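PDB 6WM6: extracellular solute-binding protein, family 5 from Chelativorans sp., which captures EDTA and related aminopolycarboxylates in the periplasm, probably handing them to an ABC transporter for import. Local coordinates for residues L67-V72 with L150-Y155; A103-T108 with L181-L186; A121-S124 with P128-G131; P358-Y363 with F461-F466; D420-I425 with T436-G441. One frame throughout, in Å; residues are numbered along the deposited sequence. Where two conformers were deposited one is given.

Interaction 1: residues L67-V72 with L150-Y155; sequences LGNNAV and LINASY. With SO4 (sulfate ion), chain D; SO4 (sulfate ion), chain B; SO4 (sulfate ion), chain C.
Asn69 and Asn152 meet through their carboxamide ends, the planes of the two amides turned 32° from each other. ND2 of Asn69 sits 3.2 Å from OD1 of Asn152, and the carbons behind add a little packing, Asn69 CB lying 4.0 Å from Asn152 CB. Both side chains carry CG anti to the backbone N (chi1 173° and 179°), which sends the amides out from their loops toward each other.

Water joins the loops a second time, accepting from Leu67 N at 3.0 Å and donating weakly to Leu150 O.

Three sulfates, probably from the crystallisation liquor, bind to the two segments. One takes a weak bond from Asn69 ND2; another receives Ala71 N at 2.9 Å. The third is held by two successive backbone amides, Ser154 N to its O1 at 2.9 Å and Tyr155 N to its O2. With an alanine at Asn69, the Asn152 amide would probably lose its neighbour, and the sulfate near Asn69 ND2 would lose that weak donor.

Asn69 OD1 also receives a weak bond from Arg74 in helix 71-77, whose start Asn70 caps. Across the contact, the loop between helix 131-141 and strand 160-165 rests Ala153 and Tyr155 on helix 467-474.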
# COMPACT_ATOMS: atom_id res chain seq x y z
N LEU A 67 7.69 12.57 0.30
CA LEU A 67 7.52 12.62 1.75
C LEU A 67 6.08 12.51 2.19
O LEU A 67 5.82 12.12 3.33
CB LEU A 67 8.12 13.92 2.30
CG LEU A 67 9.63 14.09 2.07
CD1 LEU A 67 10.12 15.40 2.66
CD2 LEU A 67 10.39 12.92 2.65
N GLY A 68 5.12 12.82 1.32
CA GLY A 68 3.72 12.70 1.66
C GLY A 68 3.09 11.35 1.41
O GLY A 68 1.95 11.13 1.79
N ASN A 69 3.83 10.43 0.80
CA ASN A 69 3.27 9.15 0.37
C ASN A 69 3.20 8.19 1.56
O ASN A 69 4.12 7.42 1.82
CB ASN A 69 4.12 8.55 -0.75
CG ASN A 69 3.69 7.16 -1.12
OD1 ASN A 69 2.53 6.92 -1.37
ND2 ASN A 69 4.65 6.23 -1.15
N ASN A 70 2.09 8.22 2.27
CA ASN A 70 1.81 7.23 3.30
C ASN A 70 0.30 7.18 3.52
O ASN A 70 -0.45 8.06 3.06
CB ASN A 70 2.59 7.51 4.59
CG ASN A 70 2.17 8.78 5.28
OD1 ASN A 70 0.99 8.98 5.61
ND2 ASN A 70 3.14 9.65 5.55
N ALA A 71 -0.15 6.14 4.22
CA ALA A 71 -1.58 5.91 4.35
C ALA A 71 -2.28 7.00 5.18
O ALA A 71 -3.48 7.24 4.99
CB ALA A 71 -1.84 4.54 4.98
N VAL A 72 -1.58 7.66 6.09
CA VAL A 72 -2.20 8.73 6.86
C VAL A 72 -2.53 9.93 5.97
O VAL A 72 -3.65 10.46 5.98
CB VAL A 72 -1.33 9.13 8.07
CG1 VAL A 72 -1.89 10.36 8.75
CG2 VAL A 72 -1.23 7.97 9.03
N LEU A 150 9.54 16.63 -6.39
CA LEU A 150 10.01 15.53 -5.54
C LEU A 150 8.87 14.53 -5.38
O LEU A 150 8.19 14.47 -4.35
CB LEU A 150 10.46 16.07 -4.20
CG LEU A 150 11.53 17.17 -4.29
CD1 LEU A 150 11.59 17.95 -2.98
CD2 LEU A 150 12.89 16.57 -4.63
N ILE A 151 8.68 13.71 -6.42
CA ILE A 151 7.54 12.81 -6.49
C ILE A 151 7.87 11.47 -5.87
O ILE A 151 9.05 11.08 -5.75
CB ILE A 151 7.01 12.63 -7.93
CG1 ILE A 151 7.92 11.71 -8.75
CG2 ILE A 151 6.86 13.98 -8.62
CD1 ILE A 151 7.36 11.39 -10.13
N ASN A 152 6.83 10.72 -5.53
CA ASN A 152 7.02 9.33 -5.11
C ASN A 152 7.39 8.44 -6.29
O ASN A 152 8.43 7.78 -6.28
CB ASN A 152 5.77 8.81 -4.43
CG ASN A 152 5.93 7.37 -4.02
OD1 ASN A 152 6.89 7.02 -3.33
ND2 ASN A 152 5.04 6.54 -4.46
N ALA A 153 6.52 8.37 -7.31
CA ALA A 153 6.83 7.59 -8.51
C ALA A 153 5.91 8.03 -9.63
O ALA A 153 4.81 8.50 -9.38
CB ALA A 153 6.65 6.09 -8.27
N SER A 154 6.35 7.82 -10.87
CA SER A 154 5.59 8.27 -12.02
C SER A 154 4.38 7.38 -12.29
O SER A 154 3.32 7.87 -12.70
CB SER A 154 6.48 8.32 -13.26
OG SER A 154 5.82 8.93 -14.37
N TYR A 155 4.57 6.07 -12.12
CA TYR A 155 3.51 5.07 -12.25
C TYR A 155 2.82 5.17 -13.59
O TYR A 155 1.61 4.94 -13.72
CB TYR A 155 2.56 5.13 -11.08
CG TYR A 155 3.14 4.54 -9.81
CD1 TYR A 155 3.91 3.39 -9.84
CD2 TYR A 155 2.91 5.14 -8.58
CE1 TYR A 155 4.43 2.85 -8.70
CE2 TYR A 155 3.43 4.60 -7.42
CZ TYR A 155 4.19 3.45 -7.49
OH TYR A 155 4.70 2.91 -6.34
S SO4 D . 8.54 5.07 -11.97
O1 SO4 D . 8.82 6.42 -11.44
O2 SO4 D . 7.16 4.70 -11.65
O3 SO4 D . 9.40 4.08 -11.34
O4 SO4 D . 8.72 5.07 -13.42
S SO4 B . 2.59 3.11 4.67
O1 SO4 B . 1.34 3.69 4.18
O2 SO4 B . 2.80 3.52 6.05
O3 SO4 B . 2.52 1.63 4.58
O4 SO4 B . 3.70 3.60 3.85
S SO4 C . 4.69 2.33 -1.27
O1 SO4 C . 3.48 2.93 -1.85
O2 SO4 C . 5.16 3.19 -0.19
O3 SO4 C . 4.36 1.02 -0.71
O4 SO4 C . 5.71 2.22 -2.30
O HOH W 1 8.56 15.10 -1.00

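Interaction 2: residues A103-T108 with L181-L186; sequences AELTST and LGWQGL
Trp183 reaches from a short 3-10 turn to strand 100-108 and supplies all of the touching surface on its side. Its CB points toward the strand, and with chi1 at 66° CG stands between the backbone N and the carbonyl carbon, while chi2 of -93° sets the indole roughly perpendicular to the CA-CB-CG plane. CB, CG and CD1 of Trp183 stay clear of 103-108; Trp183 NE1 and CE2 begin the approach, both about 4.4 Å from Leu105 CB, and the benzo ring makes the closest meetings. Trp183 CZ2 is nearer still, 4.2 Å from Leu105 CB, an approach neither squarely over the face nor at the edge. Trp183 CH2, the outermost carbon, lies 4.2 Å from Ala103 O, which is at the edge of the indole, near its plane. Trp183 CH2 is also 4.4 Å from Glu104 N. Trp183 CZ3, next round the ring, packs against Ala103 CB at 4.3 Å.

Behind the indole, Gln184 CG lies 3.5 Å above one face, offset toward the rim, so the residue next in the chain backs the ring. Trp183 also touches Val113 on strand 111-117, the neighbour of strand 100-108 in an antiparallel sheet; beyond Leu105 that first strand has a classic beta bulge, Thr106 and Ser107 both facing Thr112.

No hydrogen bond crosses this surface contact. Its long separations speak of light van der Waals packing, with the weakly polar ring edge turned to a carbonyl oxygen. The chemistry implies shape and apolar area as the link between these two segments, with no directional polar bond.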
# COMPACT_ATOMS: atom_id res chain seq x y z
N ALA A 103 -14.41 7.78 -19.33
CA ALA A 103 -12.98 7.62 -19.56
C ALA A 103 -12.86 6.41 -20.46
O ALA A 103 -13.40 5.34 -20.13
CB ALA A 103 -12.24 7.40 -18.26
N GLU A 104 -12.24 6.56 -21.62
CA GLU A 104 -12.29 5.54 -22.66
C GLU A 104 -10.95 5.43 -23.35
O GLU A 104 -10.33 6.45 -23.70
CB GLU A 104 -13.38 5.89 -23.70
CG GLU A 104 -13.56 4.83 -24.78
CD GLU A 104 -14.71 5.14 -25.70
OE1 GLU A 104 -15.01 6.33 -25.93
OE2 GLU A 104 -15.32 4.16 -26.22
N LEU A 105 -10.50 4.19 -23.53
CA LEU A 105 -9.36 3.87 -24.40
C LEU A 105 -9.88 3.89 -25.82
O LEU A 105 -10.54 2.95 -26.28
CB LEU A 105 -8.84 2.48 -24.04
CG LEU A 105 -7.69 1.94 -24.87
CD1 LEU A 105 -6.40 2.60 -24.48
CD2 LEU A 105 -7.61 0.42 -24.69
N THR A 106 -9.65 4.99 -26.52
CA THR A 106 -10.29 5.19 -27.82
C THR A 106 -9.47 4.66 -28.99
O THR A 106 -10.02 4.46 -30.08
CB THR A 106 -10.56 6.68 -28.06
OG1 THR A 106 -9.32 7.40 -27.95
CG2 THR A 106 -11.58 7.23 -27.09
N SER A 107 -8.16 4.43 -28.80
CA SER A 107 -7.34 3.88 -29.87
C SER A 107 -6.12 3.22 -29.24
O SER A 107 -5.74 3.53 -28.10
CB SER A 107 -6.91 4.97 -30.84
OG SER A 107 -6.10 4.41 -31.88
N THR A 108 -5.50 2.31 -30.01
CA THR A 108 -4.24 1.69 -29.61
C THR A 108 -3.12 1.91 -30.62
O THR A 108 -2.05 1.32 -30.48
CB THR A 108 -4.42 0.18 -29.39
OG1 THR A 108 -4.94 -0.42 -30.60
CG2 THR A 108 -5.34 -0.10 -28.23
N LEU A 181 -0.59 -0.73 -19.70
CA LEU A 181 -1.75 -1.39 -19.11
C LEU A 181 -2.44 -0.54 -18.06
O LEU A 181 -3.68 -0.45 -18.03
CB LEU A 181 -1.26 -2.69 -18.45
CG LEU A 181 -2.22 -3.37 -17.50
CD1 LEU A 181 -3.35 -3.95 -18.27
CD2 LEU A 181 -1.48 -4.44 -16.70
N GLY A 182 -1.67 0.10 -17.19
CA GLY A 182 -2.23 0.66 -15.97
C GLY A 182 -2.76 2.08 -16.08
O GLY A 182 -2.68 2.87 -15.13
N TRP A 183 -3.35 2.43 -17.22
CA TRP A 183 -3.78 3.81 -17.41
C TRP A 183 -4.90 4.22 -16.46
O TRP A 183 -5.00 5.41 -16.13
CB TRP A 183 -4.17 4.03 -18.87
CG TRP A 183 -5.38 3.27 -19.33
CD1 TRP A 183 -5.39 2.05 -19.95
CD2 TRP A 183 -6.74 3.70 -19.26
NE1 TRP A 183 -6.68 1.68 -20.24
CE2 TRP A 183 -7.53 2.68 -19.82
CE3 TRP A 183 -7.37 4.83 -18.74
CZ2 TRP A 183 -8.92 2.76 -19.90
CZ3 TRP A 183 -8.75 4.91 -18.81
CH2 TRP A 183 -9.50 3.89 -19.39
N GLN A 184 -5.73 3.29 -15.98
CA GLN A 184 -6.76 3.65 -15.02
C GLN A 184 -6.19 4.01 -13.65
O GLN A 184 -6.92 4.54 -12.81
CB GLN A 184 -7.80 2.54 -14.90
CG GLN A 184 -8.60 2.33 -16.19
CD GLN A 184 -9.68 1.28 -16.08
OE1 GLN A 184 -9.79 0.57 -15.09
NE2 GLN A 184 -10.53 1.22 -17.09
N GLY A 185 -4.92 3.75 -13.41
CA GLY A 185 -4.22 4.20 -12.21
C GLY A 185 -3.72 5.62 -12.27
O GLY A 185 -3.25 6.13 -11.25
N LEU A 186 -3.82 6.27 -13.43
CA LEU A 186 -3.31 7.62 -13.62
C LEU A 186 -4.34 8.67 -13.21
O LEU A 186 -5.54 8.42 -13.20
CB LEU A 186 -2.94 7.82 -15.10
CG LEU A 186 -1.92 6.81 -15.62
CD1 LEU A 186 -1.64 7.05 -17.10
CD2 LEU A 186 -0.62 6.86 -14.84

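Interaction 3: residues A121-S124 with P128-G131; sequences AVWS and PITG
Ile129 lies across Trp123 at about a right angle and packs tightly on its indole. Ile129 CG1 stands 3.6 Å from the centroid of the five-membered ring of Trp123 and only 12° off its normal, a CH-pi contact over the face. Chi1 of -60° puts Ile129 CG1 beside the backbone N, where it also comes within 3.7 Å of Val122 C. Ile129 CD1 runs on to Ala121 CB at 4.2 Å. One hydrogen bond ties the backbones: Ile129 N donates to Ala121 O over 2.9 Å at 161°, from above the carbonyl plane. Ala121 O also takes a CA-H...O contact from Pro128, 3.6 Å from Pro128 CA.

The other side is looser. Val122 and Pro128 form a single backbone bridge, yet both side chains set off away from the opposite segment; Val122 CG1 reaches Pro128 CA at 4.0 Å, and the proline is exposed.

A serine in place of Trp123 would probably open a gap over Ile129 and leave Asp133 without its indole N-H.

That NE1-Asp133 bond ties the turn to helix 131-141, whose N-cap is Thr130. The whole turn connects strand 111-117 to this helix, with Trp123 also against Pro82, Pro192 and His194.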
# COMPACT_ATOMS: atom_id res chain seq x y z
N ALA A 121 -18.50 19.43 -12.30
CA ALA A 121 -17.35 19.24 -11.43
C ALA A 121 -16.57 20.55 -11.29
O ALA A 121 -16.08 21.12 -12.28
CB ALA A 121 -16.44 18.15 -11.97
N VAL A 122 -16.49 21.04 -10.06
CA VAL A 122 -15.88 22.31 -9.73
C VAL A 122 -15.03 22.18 -8.47
O VAL A 122 -15.29 21.32 -7.62
CB VAL A 122 -16.93 23.43 -9.53
CG1 VAL A 122 -17.76 23.66 -10.79
CG2 VAL A 122 -17.83 23.12 -8.32
N TRP A 123 -14.03 23.05 -8.36
CA TRP A 123 -13.31 23.24 -7.10
C TRP A 123 -14.18 24.04 -6.14
O TRP A 123 -15.19 24.63 -6.52
CB TRP A 123 -11.97 23.93 -7.37
CG TRP A 123 -11.04 23.14 -8.22
CD1 TRP A 123 -10.76 23.33 -9.55
CD2 TRP A 123 -10.27 22.00 -7.82
NE1 TRP A 123 -9.86 22.40 -9.99
CE2 TRP A 123 -9.54 21.57 -8.95
CE3 TRP A 123 -10.12 21.32 -6.61
CZ2 TRP A 123 -8.69 20.47 -8.91
CZ3 TRP A 123 -9.27 20.23 -6.56
CH2 TRP A 123 -8.58 19.81 -7.70
N SER A 124 -13.75 24.10 -4.87
CA SER A 124 -14.55 24.70 -3.81
C SER A 124 -14.72 26.20 -3.97
O SER A 124 -15.57 26.77 -3.28
CB SER A 124 -13.94 24.37 -2.46
OG SER A 124 -12.57 24.69 -2.44
N PRO A 128 -14.29 25.64 -12.42
CA PRO A 128 -14.48 24.27 -12.92
C PRO A 128 -13.20 23.45 -12.84
O PRO A 128 -12.09 23.96 -13.01
CB PRO A 128 -14.94 24.48 -14.37
CG PRO A 128 -15.55 25.88 -14.37
CD PRO A 128 -14.72 26.67 -13.40
N ILE A 129 -13.38 22.15 -12.59
CA ILE A 129 -12.29 21.19 -12.77
C ILE A 129 -12.17 20.93 -14.27
O ILE A 129 -13.17 20.63 -14.94
CB ILE A 129 -12.54 19.89 -11.98
CG1 ILE A 129 -12.65 20.23 -10.49
CG2 ILE A 129 -11.42 18.89 -12.25
CD1 ILE A 129 -13.03 19.04 -9.60
N THR A 130 -10.95 21.05 -14.80
CA THR A 130 -10.76 21.01 -16.24
C THR A 130 -9.47 20.28 -16.60
O THR A 130 -8.71 19.83 -15.73
CB THR A 130 -10.67 22.41 -16.88
OG1 THR A 130 -9.45 23.06 -16.43
CG2 THR A 130 -11.88 23.28 -16.54
N GLY A 131 -9.19 20.21 -17.90
CA GLY A 131 -7.91 19.71 -18.37
C GLY A 131 -6.71 20.44 -17.81
O GLY A 131 -5.62 19.85 -17.75

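Interaction 4: residues P358-Y363 with F461-F466; sequences PNQAGY and FSQQVF. With EDO (1,2-ethanediol), chain I; EDO (1,2-ethanediol), chain E.
Gln360 OE1 is gripped by two donors: NE2 of Gln463 from across the contact and the backbone N of Leu357 from its own loop. The Gln463 NE2 to Gln360 OE1 bond is 2.8 Å long with an angle of 155° at the hydrogen, and it arrives in the carbonyl plane on a lone pair. The two side chains come from opposite directions, their amide planes 72° apart. Gln360 is extended beyond CG, which carries its amide across to the other segment, whereas Gln463 bends at chi2 (66°).

That bend has a second result. Gln463 OE1 folds back to accept the backbone N of Gln464 at 3.0 Å, while its NE2 also donates to Met355 O. The Gln463 amide is thereby held at both ends.

The other half of the Gln360 amide is also engaged. Gln360 NE2 makes a weak bond of 3.3 Å to Gln464 O and a firmer one of 2.9 Å to a water, which in turn donates to Val465 O over 2.7 Å. On the far side of that loop Val465 N bonds to an ethanediol, probably from the crystallisation liquor.

Nearly everything that crosses here is an amide or a carbonyl. Neutral donors and acceptors are matched, with both amides fixed in rotation, so the loop before helix 366-369 is joined to the loop that follows strand 456-462 by directional bonds and not by apolar packing.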
# COMPACT_ATOMS: atom_id res chain seq x y z
N PRO A 358 -2.74 -13.91 -3.11
CA PRO A 358 -3.42 -15.19 -3.38
C PRO A 358 -4.69 -15.06 -4.20
O PRO A 358 -5.08 -16.05 -4.85
CB PRO A 358 -3.70 -15.74 -1.97
CG PRO A 358 -2.54 -15.21 -1.16
CD PRO A 358 -2.33 -13.79 -1.69
N ASN A 359 -5.34 -13.90 -4.20
CA ASN A 359 -6.57 -13.73 -4.96
C ASN A 359 -6.37 -13.10 -6.34
O ASN A 359 -7.35 -12.91 -7.07
CB ASN A 359 -7.59 -12.89 -4.18
CG ASN A 359 -7.12 -11.49 -3.92
OD1 ASN A 359 -6.01 -11.28 -3.44
ND2 ASN A 359 -7.97 -10.51 -4.23
N GLN A 360 -5.14 -12.77 -6.73
CA GLN A 360 -4.89 -12.13 -8.02
C GLN A 360 -4.59 -13.15 -9.09
O GLN A 360 -3.96 -14.18 -8.86
CB GLN A 360 -3.75 -11.14 -7.91
CG GLN A 360 -4.12 -9.86 -7.15
CD GLN A 360 -2.97 -8.91 -7.06
OE1 GLN A 360 -1.90 -9.24 -6.52
NE2 GLN A 360 -3.16 -7.69 -7.55
N ALA A 361 -5.03 -12.83 -10.31
CA ALA A 361 -4.70 -13.66 -11.47
C ALA A 361 -3.18 -13.85 -11.56
O ALA A 361 -2.42 -12.92 -11.34
CB ALA A 361 -5.21 -13.01 -12.75
N GLY A 362 -2.75 -15.06 -11.88
CA GLY A 362 -1.35 -15.39 -11.97
C GLY A 362 -0.77 -16.00 -10.70
O GLY A 362 0.30 -16.60 -10.76
N TYR A 363 -1.47 -15.90 -9.59
CA TYR A 363 -0.94 -16.40 -8.33
C TYR A 363 -0.71 -17.91 -8.41
O TYR A 363 -1.53 -18.65 -8.95
CB TYR A 363 -1.91 -16.13 -7.16
CG TYR A 363 -1.40 -16.76 -5.90
CD1 TYR A 363 -0.42 -16.13 -5.16
CD2 TYR A 363 -1.84 -18.01 -5.48
CE1 TYR A 363 0.11 -16.72 -4.04
CE2 TYR A 363 -1.32 -18.62 -4.35
CZ TYR A 363 -0.33 -17.96 -3.64
OH TYR A 363 0.23 -18.54 -2.51
N PHE A 461 5.51 -5.43 2.01
CA PHE A 461 5.28 -4.65 0.80
C PHE A 461 3.78 -4.41 0.66
O PHE A 461 2.97 -5.24 1.05
CB PHE A 461 5.78 -5.40 -0.44
CG PHE A 461 7.25 -5.23 -0.71
CD1 PHE A 461 7.81 -3.98 -0.77
CD2 PHE A 461 8.07 -6.33 -0.92
CE1 PHE A 461 9.16 -3.82 -1.05
CE2 PHE A 461 9.42 -6.16 -1.18
CZ PHE A 461 9.95 -4.92 -1.24
N SER A 462 3.41 -3.32 0.00
CA SER A 462 2.01 -2.97 -0.25
C SER A 462 1.72 -3.27 -1.72
O SER A 462 2.25 -2.61 -2.63
CB SER A 462 1.78 -1.47 0.01
OG SER A 462 2.07 -1.13 1.34
N GLN A 463 0.87 -4.25 -1.98
CA GLN A 463 0.54 -4.62 -3.35
C GLN A 463 -0.40 -3.61 -3.99
O GLN A 463 -1.24 -2.99 -3.32
CB GLN A 463 -0.10 -6.01 -3.39
CG GLN A 463 -0.58 -6.47 -4.76
CD GLN A 463 0.53 -6.67 -5.77
OE1 GLN A 463 1.41 -5.81 -5.94
NE2 GLN A 463 0.53 -7.82 -6.44
N GLN A 464 -0.27 -3.45 -5.31
CA GLN A 464 -1.08 -2.58 -6.14
C GLN A 464 -2.05 -3.39 -6.99
O GLN A 464 -1.94 -4.61 -7.17
CB GLN A 464 -0.17 -1.73 -7.04
CG GLN A 464 0.72 -0.81 -6.25
CD GLN A 464 1.76 -0.13 -7.13
OE1 GLN A 464 1.62 -0.10 -8.37
NE2 GLN A 464 2.80 0.42 -6.50
N VAL A 465 -3.01 -2.67 -7.59
CA VAL A 465 -3.99 -3.30 -8.45
C VAL A 465 -3.33 -3.91 -9.68
O VAL A 465 -3.81 -4.93 -10.20
CB VAL A 465 -5.07 -2.28 -8.85
CG1 VAL A 465 -5.96 -2.83 -9.96
CG2 VAL A 465 -5.91 -1.92 -7.63
N PHE A 466 -2.23 -3.31 -10.17
CA PHE A 466 -1.51 -3.84 -11.33
C PHE A 466 -0.19 -4.45 -10.86
O PHE A 466 0.79 -3.72 -10.64
CB PHE A 466 -1.24 -2.73 -12.35
CG PHE A 466 -2.50 -2.08 -12.85
CD1 PHE A 466 -3.30 -2.74 -13.75
CD2 PHE A 466 -2.86 -0.82 -12.42
CE1 PHE A 466 -4.48 -2.14 -14.22
CE2 PHE A 466 -4.02 -0.22 -12.89
CZ PHE A 466 -4.82 -0.89 -13.77
C1 EDO I . -3.21 1.39 -6.47
O1 EDO I . -2.97 0.21 -7.24
C2 EDO I . -3.32 1.03 -4.99
O2 EDO I . -2.08 0.53 -4.48
C1 EDO E . -6.60 -7.69 -2.31
O1 EDO E . -7.93 -8.16 -2.06
C2 EDO E . -6.13 -6.95 -1.06
O2 EDO E . -7.28 -6.26 -0.56
O HOH W 2 -5.36 -6.99 -9.28

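Interaction 5: residues D420-I425 with T436-G441; sequences DMARLI and TDLLTG
Leu438 gives up the greatest area in this contact, and its two methyls divide the work. Leu438 CD2 rests on Ala422, 3.9 Å from Ala422 CB and 4.0 Å from the backbone O of the same residue. Leu438 CD1 turns to Arg423 and lies 3.8 Å from Arg423 CG. The leucine starts out toward the helix from strand 436-439, and with chi1 at -60° CG sits beside its own backbone N, presenting the branched end to both helix residues.

Ala422 is the buried partner. Its CB points at the strand, and being only a methyl it lets the helix come near: the CA atoms of Ala422 and Leu438 are 7.2 Å apart. Leu409 of the adjacent strand and Leu458 of strand 456-462 also touch it, so the alanine faces a sheet surface of leucines.

Arg423 meets the contact differently. CB leads away from the strand and the side chain crosses Leu438 at about a right angle, using its aliphatic base; the long arm is extended from CG to NE, exposed and poorly ordered.

Nothing polar is exchanged between the segments. Helix 416-429 packs on the sheet here as the connection of a beta-alpha-beta crossover, linking parallel strands 407-410 and 436-439.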
# COMPACT_ATOMS: atom_id res chain seq x y z
N ASP A 420 7.61 -11.82 16.59
CA ASP A 420 7.43 -13.24 16.86
C ASP A 420 8.00 -14.09 15.74
O ASP A 420 8.62 -15.13 15.99
CB ASP A 420 5.93 -13.54 17.05
CG ASP A 420 5.34 -12.85 18.26
OD1 ASP A 420 6.09 -12.51 19.19
OD2 ASP A 420 4.10 -12.66 18.29
N MET A 421 7.82 -13.67 14.50
CA MET A 421 8.35 -14.47 13.39
C MET A 421 9.87 -14.46 13.37
O MET A 421 10.47 -15.47 13.00
CB MET A 421 7.71 -14.02 12.06
CG MET A 421 6.24 -14.50 11.96
SD MET A 421 5.47 -14.34 10.33
CE MET A 421 5.98 -12.63 10.05
N ALA A 422 10.50 -13.36 13.76
CA ALA A 422 11.96 -13.32 13.78
C ALA A 422 12.50 -14.35 14.76
O ALA A 422 13.50 -15.02 14.49
CB ALA A 422 12.44 -11.92 14.17
N ARG A 423 11.84 -14.49 15.92
CA ARG A 423 12.28 -15.50 16.88
C ARG A 423 12.04 -16.91 16.36
O ARG A 423 12.87 -17.80 16.55
CB ARG A 423 11.56 -15.29 18.22
CG ARG A 423 11.95 -14.00 18.92
CD ARG A 423 11.30 -13.92 20.29
NE ARG A 423 11.68 -12.70 21.01
CZ ARG A 423 12.79 -12.57 21.74
NH1 ARG A 423 13.04 -11.42 22.35
NH2 ARG A 423 13.65 -13.58 21.84
N LEU A 424 10.89 -17.13 15.72
CA LEU A 424 10.63 -18.45 15.15
C LEU A 424 11.63 -18.82 14.07
O LEU A 424 12.12 -19.96 14.02
CB LEU A 424 9.21 -18.48 14.58
CG LEU A 424 8.13 -18.45 15.67
CD1 LEU A 424 6.76 -18.15 15.07
CD2 LEU A 424 8.13 -19.78 16.41
N ILE A 425 11.98 -17.86 13.21
CA ILE A 425 12.93 -18.11 12.14
C ILE A 425 14.30 -18.44 12.71
O ILE A 425 15.00 -19.34 12.22
CB ILE A 425 12.97 -16.91 11.16
CG1 ILE A 425 11.66 -16.88 10.36
CG2 ILE A 425 14.19 -16.99 10.26
CD1 ILE A 425 11.39 -15.57 9.67
N THR A 436 21.54 -15.92 15.09
CA THR A 436 21.02 -14.64 14.67
C THR A 436 21.15 -13.60 15.77
O THR A 436 21.23 -13.92 16.96
CB THR A 436 19.55 -14.70 14.26
OG1 THR A 436 18.75 -14.87 15.43
CG2 THR A 436 19.33 -15.85 13.31
N ASP A 437 21.20 -12.34 15.34
CA ASP A 437 21.06 -11.18 16.20
C ASP A 437 19.83 -10.44 15.73
O ASP A 437 19.75 -10.05 14.56
CB ASP A 437 22.28 -10.26 16.10
CG ASP A 437 23.44 -10.70 16.98
OD1 ASP A 437 23.21 -11.47 17.93
OD2 ASP A 437 24.58 -10.27 16.71
N LEU A 438 18.85 -10.28 16.62
CA LEU A 438 17.58 -9.64 16.26
C LEU A 438 17.71 -8.15 16.52
O LEU A 438 18.04 -7.73 17.63
CB LEU A 438 16.44 -10.24 17.07
CG LEU A 438 16.23 -11.75 16.88
CD1 LEU A 438 14.98 -12.22 17.59
CD2 LEU A 438 16.18 -12.13 15.40
N LEU A 439 17.47 -7.34 15.48
CA LEU A 439 17.70 -5.90 15.51
C LEU A 439 16.46 -5.14 15.10
O LEU A 439 15.79 -5.50 14.13
CB LEU A 439 18.87 -5.53 14.59
CG LEU A 439 20.15 -6.31 14.89
CD1 LEU A 439 21.11 -6.21 13.71
CD2 LEU A 439 20.83 -5.84 16.16
N THR A 440 16.16 -4.06 15.81
CA THR A 440 14.95 -3.30 15.52
C THR A 440 15.19 -1.84 15.92
O THR A 440 16.33 -1.39 15.98
CB THR A 440 13.74 -3.98 16.17
OG1 THR A 440 12.51 -3.36 15.72
CG2 THR A 440 13.83 -3.92 17.69
N GLY A 441 14.11 -1.11 16.12
CA GLY A 441 14.19 0.31 16.41
C GLY A 441 13.98 1.16 15.17
O GLY A 441 13.78 0.66 14.06

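How the interactions relate
Interactions 1, 2 and 4 gather near one another, with centres 20 to 22 Å apart, and each touches the other two: Tyr155 reaches both Leu186 and Gln464, while Phe466 packs on Leu181 and Gly182. Interactions 3 and 5 lie far out on opposite sides of the chain's centre, about 51 Å between centres. Along the chain, interactions 1 and 2 interleave, and interaction 3 is nested inside both; interaction 4 follows and encloses interaction 5. Interactions 4 and 5 share a mixed sheet through strands 456-462 and 436-439. The loops 150-155 and 181-186 thus meet the later part of the chain at interaction 4, joining distant stretches of this solute-binding protein.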